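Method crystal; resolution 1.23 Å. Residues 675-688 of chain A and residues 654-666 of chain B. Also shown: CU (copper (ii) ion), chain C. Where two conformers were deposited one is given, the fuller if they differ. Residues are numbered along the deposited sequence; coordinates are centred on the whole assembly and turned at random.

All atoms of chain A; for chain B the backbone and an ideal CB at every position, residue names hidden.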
# COMPACT_ATOMS: atom_id res chain seq x y z
N LEU A 675 7.02 -5.37 -8.75
CA LEU A 675 8.09 -6.16 -9.33
C LEU A 675 9.33 -5.31 -9.14
O LEU A 675 9.48 -4.25 -9.74
CB LEU A 675 7.84 -6.38 -10.83
CG LEU A 675 6.48 -7.03 -11.16
CD1 LEU A 675 6.37 -7.18 -12.66
CD2 LEU A 675 6.26 -8.36 -10.45
N THR A 676 10.23 -5.81 -8.28
CA THR A 676 11.38 -5.01 -7.88
C THR A 676 12.69 -5.76 -8.08
O THR A 676 12.78 -6.96 -7.82
CB THR A 676 11.20 -4.45 -6.45
OG1 THR A 676 12.20 -3.43 -6.18
CG2 THR A 676 11.35 -5.48 -5.39
N PRO A 677 13.73 -5.09 -8.59
CA PRO A 677 15.00 -5.78 -8.79
C PRO A 677 15.55 -6.37 -7.50
O PRO A 677 15.47 -5.71 -6.45
CB PRO A 677 15.92 -4.68 -9.28
CG PRO A 677 15.06 -3.68 -9.84
CD PRO A 677 13.79 -3.69 -9.05
N PHE A 678 16.13 -7.57 -7.58
CA PHE A 678 16.70 -8.27 -6.45
C PHE A 678 17.95 -8.97 -6.93
O PHE A 678 17.89 -9.99 -7.60
CB PHE A 678 15.66 -9.24 -5.92
CG PHE A 678 16.01 -9.91 -4.62
CD1 PHE A 678 15.44 -9.46 -3.45
CD2 PHE A 678 16.91 -10.97 -4.55
CE1 PHE A 678 15.75 -10.04 -2.25
CE2 PHE A 678 17.21 -11.58 -3.31
CZ PHE A 678 16.61 -11.10 -2.18
N ASN A 679 19.10 -8.36 -6.65
CA ASN A 679 20.37 -8.84 -7.20
C ASN A 679 20.42 -8.82 -8.73
O ASN A 679 21.23 -9.48 -9.34
CB ASN A 679 20.72 -10.22 -6.63
CG ASN A 679 20.94 -10.18 -5.15
OD1 ASN A 679 21.40 -9.18 -4.60
ND2 ASN A 679 20.64 -11.28 -4.50
N TYR A 680 19.55 -8.02 -9.33
CA TYR A 680 19.43 -7.94 -10.78
C TYR A 680 20.61 -7.13 -11.35
O TYR A 680 21.05 -7.36 -12.47
CB TYR A 680 18.10 -7.29 -11.15
CG TYR A 680 17.86 -7.19 -12.63
CD1 TYR A 680 17.52 -8.31 -13.36
CD2 TYR A 680 17.97 -5.97 -13.31
CE1 TYR A 680 17.31 -8.25 -14.71
CE2 TYR A 680 17.76 -5.90 -14.63
CZ TYR A 680 17.44 -7.02 -15.34
OH TYR A 680 17.26 -6.89 -16.69
N PHE A 681 21.09 -6.16 -10.57
CA PHE A 681 22.31 -5.42 -10.81
C PHE A 681 23.30 -5.69 -9.67
O PHE A 681 22.99 -6.40 -8.72
CB PHE A 681 21.99 -3.92 -10.91
CG PHE A 681 21.00 -3.54 -12.00
CD1 PHE A 681 21.31 -3.70 -13.35
CD2 PHE A 681 19.79 -2.92 -11.67
CE1 PHE A 681 20.41 -3.32 -14.32
CE2 PHE A 681 18.90 -2.51 -12.67
CZ PHE A 681 19.22 -2.69 -13.98
N ASP A 682 24.46 -5.06 -9.73
CA ASP A 682 25.38 -5.03 -8.62
C ASP A 682 25.02 -4.00 -7.55
O ASP A 682 25.52 -4.08 -6.43
CB ASP A 682 26.80 -4.73 -9.12
CG ASP A 682 27.41 -5.84 -9.92
OD1 ASP A 682 26.89 -6.97 -9.91
OD2 ASP A 682 28.48 -5.62 -10.54
N SER A 683 24.17 -3.06 -7.90
CA SER A 683 23.81 -1.96 -7.04
C SER A 683 22.44 -1.41 -7.44
O SER A 683 21.87 -1.77 -8.47
CB SER A 683 24.88 -0.86 -7.13
OG SER A 683 24.96 -0.37 -8.46
N GLU A 684 21.96 -0.48 -6.63
CA GLU A 684 20.69 0.19 -6.84
C GLU A 684 20.86 1.23 -7.98
O GLU A 684 21.76 2.07 -7.97
CB GLU A 684 20.28 0.81 -5.52
CG GLU A 684 18.92 1.46 -5.47
CD GLU A 684 18.91 2.86 -6.04
OE1 GLU A 684 19.78 3.70 -5.65
OE2 GLU A 684 18.02 3.13 -6.86
N ASN A 685 19.97 1.16 -8.98
CA ASN A 685 20.21 1.82 -10.26
C ASN A 685 19.50 3.14 -10.55
O ASN A 685 19.56 3.65 -11.66
CB ASN A 685 20.01 0.82 -11.41
CG ASN A 685 21.31 0.27 -11.94
OD1 ASN A 685 21.64 0.48 -13.09
ND2 ASN A 685 22.06 -0.45 -11.10
N SER A 686 19.00 3.81 -9.51
CA SER A 686 18.55 5.18 -9.68
C SER A 686 19.63 6.24 -9.57
O SER A 686 19.35 7.42 -9.81
CB SER A 686 17.44 5.51 -8.67
OG SER A 686 17.92 5.64 -7.35
N ARG A 687 20.85 5.84 -9.19
CA ARG A 687 21.88 6.80 -8.78
C ARG A 687 22.32 7.77 -9.89
O ARG A 687 22.87 8.84 -9.60
CB ARG A 687 23.12 6.08 -8.26
CG ARG A 687 22.95 5.14 -7.05
CD ARG A 687 22.50 5.80 -5.72
NE ARG A 687 21.12 6.22 -5.84
CZ ARG A 687 20.67 7.46 -5.79
NH1 ARG A 687 21.47 8.46 -5.42
NH2 ARG A 687 19.40 7.68 -6.02
N ASP A 688 22.06 7.40 -11.14
CA ASP A 688 22.39 8.26 -12.27
C ASP A 688 21.38 9.38 -12.60
O ASP A 688 21.64 10.24 -13.45
CB ASP A 688 22.65 7.40 -13.51
CG ASP A 688 21.47 6.59 -13.94
OD1 ASP A 688 20.84 5.99 -13.06
OD2 ASP A 688 21.13 6.50 -15.13
N UNK B 654 13.71 -7.27 6.64
CA UNK B 654 14.64 -6.68 5.67
C UNK B 654 15.81 -7.63 5.47
O UNK B 654 16.59 -7.89 6.37
CB UNK B 654 15.13 -5.31 6.13
N UNK B 655 15.92 -8.12 4.24
CA UNK B 655 17.00 -8.99 3.77
C UNK B 655 17.68 -8.21 2.63
O UNK B 655 17.29 -8.33 1.44
CB UNK B 655 16.48 -10.36 3.31
N UNK B 656 18.63 -7.36 2.95
CA UNK B 656 19.20 -6.48 1.94
C UNK B 656 19.84 -7.23 0.78
O UNK B 656 20.44 -8.26 0.93
CB UNK B 656 20.24 -5.56 2.59
N UNK B 657 19.68 -6.65 -0.40
CA UNK B 657 20.24 -7.17 -1.63
C UNK B 657 20.96 -6.05 -2.38
O UNK B 657 21.22 -4.98 -1.81
CB UNK B 657 19.15 -7.79 -2.50
N UNK B 658 21.28 -6.26 -3.66
CA UNK B 658 21.91 -5.21 -4.47
C UNK B 658 21.12 -3.93 -4.47
O UNK B 658 21.70 -2.84 -4.56
CB UNK B 658 22.09 -5.69 -5.91
N UNK B 659 19.79 -4.03 -4.34
CA UNK B 659 18.95 -2.83 -4.39
C UNK B 659 19.00 -2.01 -3.12
O UNK B 659 18.27 -1.03 -3.01
CB UNK B 659 17.50 -3.22 -4.68
N UNK B 660 19.87 -2.42 -2.17
CA UNK B 660 20.17 -1.69 -0.95
C UNK B 660 21.58 -1.07 -0.92
O UNK B 660 21.97 -0.53 0.10
CB UNK B 660 20.00 -2.63 0.25
N UNK B 661 22.32 -1.17 -2.02
CA UNK B 661 23.65 -0.56 -2.13
C UNK B 661 23.67 0.49 -3.21
O UNK B 661 23.28 0.19 -4.33
CB UNK B 661 24.71 -1.62 -2.42
N UNK B 662 24.13 1.71 -2.94
CA UNK B 662 24.72 2.14 -1.66
C UNK B 662 23.75 2.37 -0.51
O UNK B 662 24.19 2.36 0.63
CB UNK B 662 25.50 3.44 -1.89
N UNK B 663 22.46 2.53 -0.82
CA UNK B 663 21.44 2.80 0.21
C UNK B 663 20.17 2.02 -0.09
O UNK B 663 19.85 1.72 -1.24
CB UNK B 663 21.13 4.30 0.29
N UNK B 664 19.42 1.74 0.97
CA UNK B 664 18.05 1.29 0.88
C UNK B 664 17.17 2.40 0.31
O UNK B 664 17.43 3.57 0.51
CB UNK B 664 17.54 0.84 2.25
N UNK B 665 16.13 2.02 -0.42
CA UNK B 665 15.18 2.96 -1.02
C UNK B 665 13.82 2.94 -0.30
O UNK B 665 13.35 1.91 0.17
CB UNK B 665 14.99 2.63 -2.50
N UNK B 666 13.20 4.12 -0.26
CA UNK B 666 11.96 4.33 0.47
C UNK B 666 10.77 3.68 -0.24
O UNK B 666 9.77 3.38 0.41
CB UNK B 666 11.71 5.83 0.65
CU CU C . 16.47 -2.43 7.25

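Position 654 lies beyond reach of chain A, but its ideal CB sits near the copper ion, so a metal ligand such as histidine, cysteine or aspartate would suit. It is B:His654, whose ND1 binds CU at 2.0 Å. Position 655 directs CA-to-CB toward chain A without touching it; a long apolar side chain could approach the ring of A:Phe678, and CD2 of B:Leu655 comes to 4.4 Å from CZ of A:Phe678. Position 656 points away, and its phi of -59° admits proline among many residues; it is B:Pro656.

At 657 the ideal CB stands 3.4 Å from OD1 of A:Asn679 and 4.1 Å from CE1 of A:Phe678, while the backbone N of A:Asn679 offers a donor. A short side chain carrying an acceptor, such as asparagine or aspartate, would fit. B:Asn657 accepts that hydrogen bond (A:Asn679 N to B:Asn657 OD1, 3.1 Å), and its CB lies over the A:Phe678 ring, 4.0 Å from the centroid, in a CH-pi contact. Its ND2 reaches A:Pro677 O through water 1.

Position 658 is the tightest: the ideal CB is 3.0 Å from O of A:Phe681, leaving little room nearby and favouring glycine, alanine or serine. B:Ser658, in the p rotamer, places OG 3.0 Å from A:Asn679 N and 3.1 Å from A:Phe681 O. Its backbone N donates to A:Asn679 OD1 at 3.1 Å.

At 659 CA-to-CB runs sideways and the ideal CB lies 3.7 Å from A:Pro677 O, with polar groups of chain A further on. Asparagine, aspartate, serine or threonine could use them. B:Asn659 does so through water: OD1 meets A:Ser683 O via water 2 and A:Asn685 N via water 3, and ND2 meets A:Thr676 OG1 via water 4.

Position 660 turns away, so chain A leaves the choice open; B:Asp660 OD2 accepts from B:Asn657 N at 2.9 Å. At 661 the backbone makes the main contact, its O accepting from A:Glu684 N at 2.7 Å, and various side chains would serve; it is B:Leu661. A cis peptide precedes 662, strongly suggesting proline, and CG of B:Pro662 packs 3.8 Å from CD of A:Arg687.

Position 663 has no close chain A neighbour at its CB, so many side chains would suit; B:Asn663 uses its backbone O to reach A:Glu684 OE1 through water 5. Position 664 points away, again without preference, and holds B:Thr664. At 665 CA-to-CB points toward chain A, with A:Glu684 CG 5.1 Å from the ideal CB, inviting valine, isoleucine or leucine; B:Ile665 CG2 approaches A:Glu684 CG to 3.7 Å. Position 666 is out of reach, so chain A sets no preference; it is B:Phe666.

Chain B 654-666: HLPNSNDLPNTIF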
# COMPACT_ATOMS: atom_id res chain seq x y z
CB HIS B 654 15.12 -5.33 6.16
CG HIS B 654 15.78 -4.50 5.13
ND1 HIS B 654 16.32 -3.27 5.42
CD2 HIS B 654 15.88 -4.64 3.78
CE1 HIS B 654 16.79 -2.72 4.31
NE2 HIS B 654 16.54 -3.54 3.30
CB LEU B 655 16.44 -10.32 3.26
CG LEU B 655 17.52 -11.31 2.83
CD1 LEU B 655 18.32 -11.82 4.03
CD2 LEU B 655 16.96 -12.49 2.03
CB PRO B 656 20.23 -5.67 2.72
CG PRO B 656 19.64 -5.61 4.11
CD PRO B 656 19.11 -6.99 4.30
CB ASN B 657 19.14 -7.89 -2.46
CG ASN B 657 18.15 -6.96 -3.10
OD1 ASN B 657 18.35 -6.50 -4.24
ND2 ASN B 657 17.07 -6.61 -2.37
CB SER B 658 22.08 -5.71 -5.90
OG SER B 658 20.83 -5.93 -6.52
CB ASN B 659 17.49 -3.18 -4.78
CG ASN B 659 17.01 -2.34 -5.94
OD1 ASN B 659 17.75 -2.18 -6.94
ND2 ASN B 659 15.81 -1.78 -5.84
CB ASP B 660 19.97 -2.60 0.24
CG ASP B 660 18.56 -3.07 0.38
OD1 ASP B 660 17.76 -2.30 0.99
OD2 ASP B 660 18.19 -4.14 -0.10
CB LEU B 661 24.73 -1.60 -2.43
CG LEU B 661 25.00 -2.65 -1.35
CD1 LEU B 661 26.02 -3.66 -1.89
CD2 LEU B 661 25.42 -2.01 -0.05
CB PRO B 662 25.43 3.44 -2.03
CG PRO B 662 24.60 4.00 -3.16
CD PRO B 662 24.19 2.76 -3.95
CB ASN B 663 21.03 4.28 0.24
CG ASN B 663 21.75 5.14 1.29
OD1 ASN B 663 21.19 6.18 1.66
ND2 ASN B 663 22.94 4.76 1.74
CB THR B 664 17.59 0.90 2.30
OG1 THR B 664 18.37 -0.22 2.74
CG2 THR B 664 16.15 0.48 2.35
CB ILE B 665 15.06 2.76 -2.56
CG1 ILE B 665 14.35 1.47 -2.95
CG2 ILE B 665 16.44 2.89 -3.19
CD1 ILE B 665 14.25 1.25 -4.44
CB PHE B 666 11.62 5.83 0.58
CG PHE B 666 12.40 6.61 1.64
CD1 PHE B 666 12.94 7.88 1.31
CD2 PHE B 666 12.50 6.19 2.93
CE1 PHE B 666 13.58 8.65 2.31
CE2 PHE B 666 13.12 6.94 3.89
CZ PHE B 666 13.66 8.16 3.58
O HOH W 1 14.80 -5.34 -3.76
O HOH W 2 19.85 -3.75 -7.86
O HOH W 3 18.06 -0.88 -9.26
O HOH W 4 13.72 -2.73 -4.01
O HOH W 5 21.00 3.34 -3.20
O HOH W 6 18.12 -0.97 7.32
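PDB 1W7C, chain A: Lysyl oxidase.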